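Local coordinates for precorrin-6Y C5,15-methyltransferase (Decarboxylating) (PDB 3E05), which catalyses S-adenosylmethionine-dependent methylation of precorrin-6Y at C5 and C15 with decarboxylation in adenosylcobalamin biosynthesis, this chain being the C-terminal domain of the whole protein, at the interface of chains A and B. Residues are numbered along the deposited sequence; one frame, centred on the assembly and turned at random. Chains: chain A/B, Precorrin-6Y C5,15-methyltransferase (Decarboxylating).

The interface of chains A and B. Residues chain A 9-10, 26-27, 30-31; chain B 9, 30-31, 33-34.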
ATOM      1  N   ILE A   9     -15.006   1.316  20.105  1.00 26.49           N
ATOM      2  CA  ILE A   9     -14.782   1.192  18.669  1.00 29.14           C
ATOM      3  C   ILE A   9     -13.969  -0.066  18.491  1.00 32.51           C
ATOM      4  O   ILE A   9     -13.290  -0.507  19.426  1.00 31.12           O
ATOM      5  CB  ILE A   9     -14.038   2.429  18.003  1.00 29.30           C
ATOM      6  CG1 ILE A   9     -12.586   2.580  18.492  1.00 29.81           C
ATOM      7  CG2 ILE A   9     -14.838   3.742  18.139  1.00 33.36           C
ATOM      8  CD1 ILE A   9     -11.777   3.732  17.810  1.00 28.23           C
ATOM      9  N   GLY A  10     -14.025  -0.635  17.295  1.00 31.35           N
ATOM     10  CA  GLY A  10     -13.277  -1.844  16.995  1.00 31.37           C
ATOM     11  C   GLY A  10     -14.101  -3.095  17.211  1.00 34.86           C
ATOM     12  O   GLY A  10     -13.565  -4.155  17.560  1.00 34.72           O
ATOM     13  N   GLN A  26     -13.503  -2.750   9.803  1.00 25.74           N
ATOM     14  CA  GLN A  26     -13.058  -2.240  11.099  1.00 25.84           C
ATOM     15  C   GLN A  26     -11.950  -1.190  11.084  1.00 25.17           C
ATOM     16  O   GLN A  26     -12.063  -0.159  11.744  1.00 23.15           O
ATOM     17  CB  GLN A  26     -12.585  -3.426  11.950  1.00 30.00           C
ATOM     18  CG  GLN A  26     -12.278  -3.098  13.371  1.00 39.83           C
ATOM     19  CD  GLN A  26     -11.441  -4.159  14.030  1.00 47.18           C
ATOM     20  OE1 GLN A  26     -11.573  -5.346  13.746  1.00 49.38           O
ATOM     21  NE2 GLN A  26     -10.569  -3.730  14.923  1.00 55.98           N
ATOM     22  N   GLU A  27     -10.862  -1.475  10.366  1.00 23.51           N
ATOM     23  CA  GLU A  27      -9.710  -0.597  10.356  1.00 24.28           C
ATOM     24  C   GLU A  27     -10.028   0.744   9.678  1.00 22.70           C
ATOM     25  O   GLU A  27      -9.744   1.798  10.239  1.00 22.91           O
ATOM     26  CB  GLU A  27      -8.496  -1.269   9.707  1.00 27.36           C
ATOM     27  CG  GLU A  27      -8.025  -2.572  10.369  1.00 26.95           C
ATOM     28  CD  GLU A  27      -8.799  -3.828   9.938  1.00 27.52           C
ATOM     29  OE1 GLU A  27      -9.690  -3.767   9.078  1.00 26.66           O
ATOM     30  OE2 GLU A  27      -8.515  -4.894  10.513  1.00 27.17           O
ATOM     31  N   ALA A  30     -12.417   2.853  11.788  1.00 23.19           N
ATOM     32  CA  ALA A  30     -11.669   3.606  12.778  1.00 27.46           C
ATOM     33  C   ALA A  30     -11.049   4.883  12.189  1.00 23.92           C
ATOM     34  O   ALA A  30     -11.169   5.949  12.785  1.00 22.64           O
ATOM     35  CB  ALA A  30     -10.589   2.735  13.392  1.00 24.99           C
ATOM     36  N   VAL A  31     -10.400   4.782  11.025  1.00 24.28           N
ATOM     37  CA  VAL A  31      -9.827   5.979  10.384  1.00 24.54           C
ATOM     38  C   VAL A  31     -10.939   6.948   9.965  1.00 25.02           C
ATOM     39  O   VAL A  31     -10.810   8.164  10.147  1.00 23.30           O
ATOM     40  CB  VAL A  31      -8.911   5.633   9.182  1.00 28.13           C
ATOM     41  CG1 VAL A  31      -8.235   6.902   8.633  1.00 25.19           C
ATOM     42  CG2 VAL A  31      -7.875   4.641   9.610  1.00 20.95           C
TER
ATOM     43  N   ILE B   9     -11.369  11.327  19.112  1.00 31.81           N
ATOM     44  CA  ILE B   9     -10.227  10.746  18.402  1.00 30.72           C
ATOM     45  C   ILE B   9     -10.029  11.516  17.092  1.00 32.20           C
ATOM     46  O   ILE B   9     -10.954  12.164  16.575  1.00 33.86           O
ATOM     47  CB  ILE B   9     -10.350   9.203  18.150  1.00 31.11           C
ATOM     48  CG1 ILE B   9     -11.460   8.873  17.141  1.00 32.99           C
ATOM     49  CG2 ILE B   9     -10.489   8.403  19.483  1.00 32.90           C
ATOM     50  CD1 ILE B   9     -11.471   7.432  16.665  1.00 30.67           C
ATOM     51  N   ALA B  30      -5.806   5.654  15.319  1.00 23.91           N
ATOM     52  CA  ALA B  30      -7.216   5.233  15.313  1.00 26.36           C
ATOM     53  C   ALA B  30      -7.341   3.717  15.168  1.00 24.79           C
ATOM     54  O   ALA B  30      -8.039   3.083  15.949  1.00 24.05           O
ATOM     55  CB  ALA B  30      -7.983   5.933  14.210  1.00 27.35           C
ATOM     56  N   VAL B  31      -6.628   3.131  14.197  1.00 22.04           N
ATOM     57  CA  VAL B  31      -6.643   1.665  14.019  1.00 22.59           C
ATOM     58  C   VAL B  31      -6.111   0.946  15.280  1.00 23.64           C
ATOM     59  O   VAL B  31      -6.676  -0.062  15.709  1.00 23.27           O
ATOM     60  CB  VAL B  31      -5.792   1.221  12.785  1.00 25.06           C
ATOM     61  CG1 VAL B  31      -5.922  -0.286  12.554  1.00 27.25           C
ATOM     62  CG2 VAL B  31      -6.221   1.982  11.526  1.00 21.08           C
ATOM     63  N   LEU B  33      -6.188   2.015  18.450  1.00 28.27           N
ATOM     64  CA  LEU B  33      -7.248   2.134  19.474  1.00 24.70           C
ATOM     65  C   LEU B  33      -8.402   1.171  19.223  1.00 28.81           C
ATOM     66  O   LEU B  33      -8.883   0.544  20.152  1.00 30.06           O
ATOM     67  CB  LEU B  33      -7.747   3.575  19.535  1.00 23.51           C
ATOM     68  CG  LEU B  33      -6.720   4.558  20.110  1.00 28.67           C
ATOM     69  CD1 LEU B  33      -7.108   5.952  19.737  1.00 28.51           C
ATOM     70  CD2 LEU B  33      -6.518   4.375  21.613  1.00 29.58           C
ATOM     71  N   SER B  34      -8.813   1.041  17.955  1.00 22.81           N
ATOM     72  CA  SER B  34      -9.744   0.008  17.503  1.00 26.61           C
ATOM     73  C   SER B  34      -9.295  -1.399  17.904  1.00 23.82           C
ATOM     74  O   SER B  34     -10.060  -2.147  18.509  1.00 31.06           O
ATOM     75  CB  SER B  34      -9.902   0.079  15.973  1.00 28.57           C
ATOM     76  OG  SER B  34     -11.147  -0.429  15.556  1.00 36.44           O
TER
HETATM   77  O   HOH W   1     -13.253   0.417  14.220  1.00 28.83           O
HETATM   78  O   HOH W   2     -11.367   0.602  21.074  1.00 32.05           O
HETATM   79  O   HOH W   3     -10.797  -4.942  17.290  1.00 44.50           O
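A:Ile9 lays its side chain against the C-terminal end of helix 26-35 of chain B and ends against its own twin, B:Ile9. From CB the chain runs to CG1, which is set between the backbone N and the carbonyl carbon (chi1 66°) and lies 4.0 Å from CA of B:Ser34. An extended second torsion carries CD1 onward until it meets CD1 of B:Ile9 tip to tip at 3.9 Å. CD1 also lies against the backbone N of B:Ser34. A branched, purely apolar residue suits this place, since it covers helix backbone and greasy neighbour alike; an alanine here would probably open a gap beside B:Ser34 and leave the methyl tip of B:Ile9 without its mate.

Where the two helices meet, small residues let the backbones come near: CB of B:Ala30 lies 3.5 Å from the carbonyl O of A:Ala30, and CB of A:Ala30 packs on CB of B:Ser34. One residue on, A:Val31 and B:Val31 cross obliquely, touching through their CG2 methyls. The other branch of B:Val31, CG1, rests on the aliphatic CG of A:Glu27, 3.8 Å away, using the hydrocarbon part of an acidic side chain.

B:Ser34 supplies the polar centre. Its OG, anti to the backbone N (chi1 -154°), is bridged by a water to the carbonyl O of A:Gln26. The OG-to-water distance is 2.6 Å. NE2 of A:Gln26 adds a weak hydrogen bond to the same OG at 3.4 Å. A short hydroxyl suits the place because it can meet both water and amide while its CB still packs on A:Ala30. A second water joins O of A:Ile9 to O of B:Leu33, and a third joins O of A:Gly10 to O of B:Ser34, so solvent mediates between facing carbonyls that could not bond directly.

This patch belongs to a two-fold symmetric interface within the deposited tetramer, which may reflect the biological assembly. It pairs helix 26-35 of both chains, with the N-terminal segment preceding 3-10 helix 13-15 packed alongside, ahead of strand 43-47.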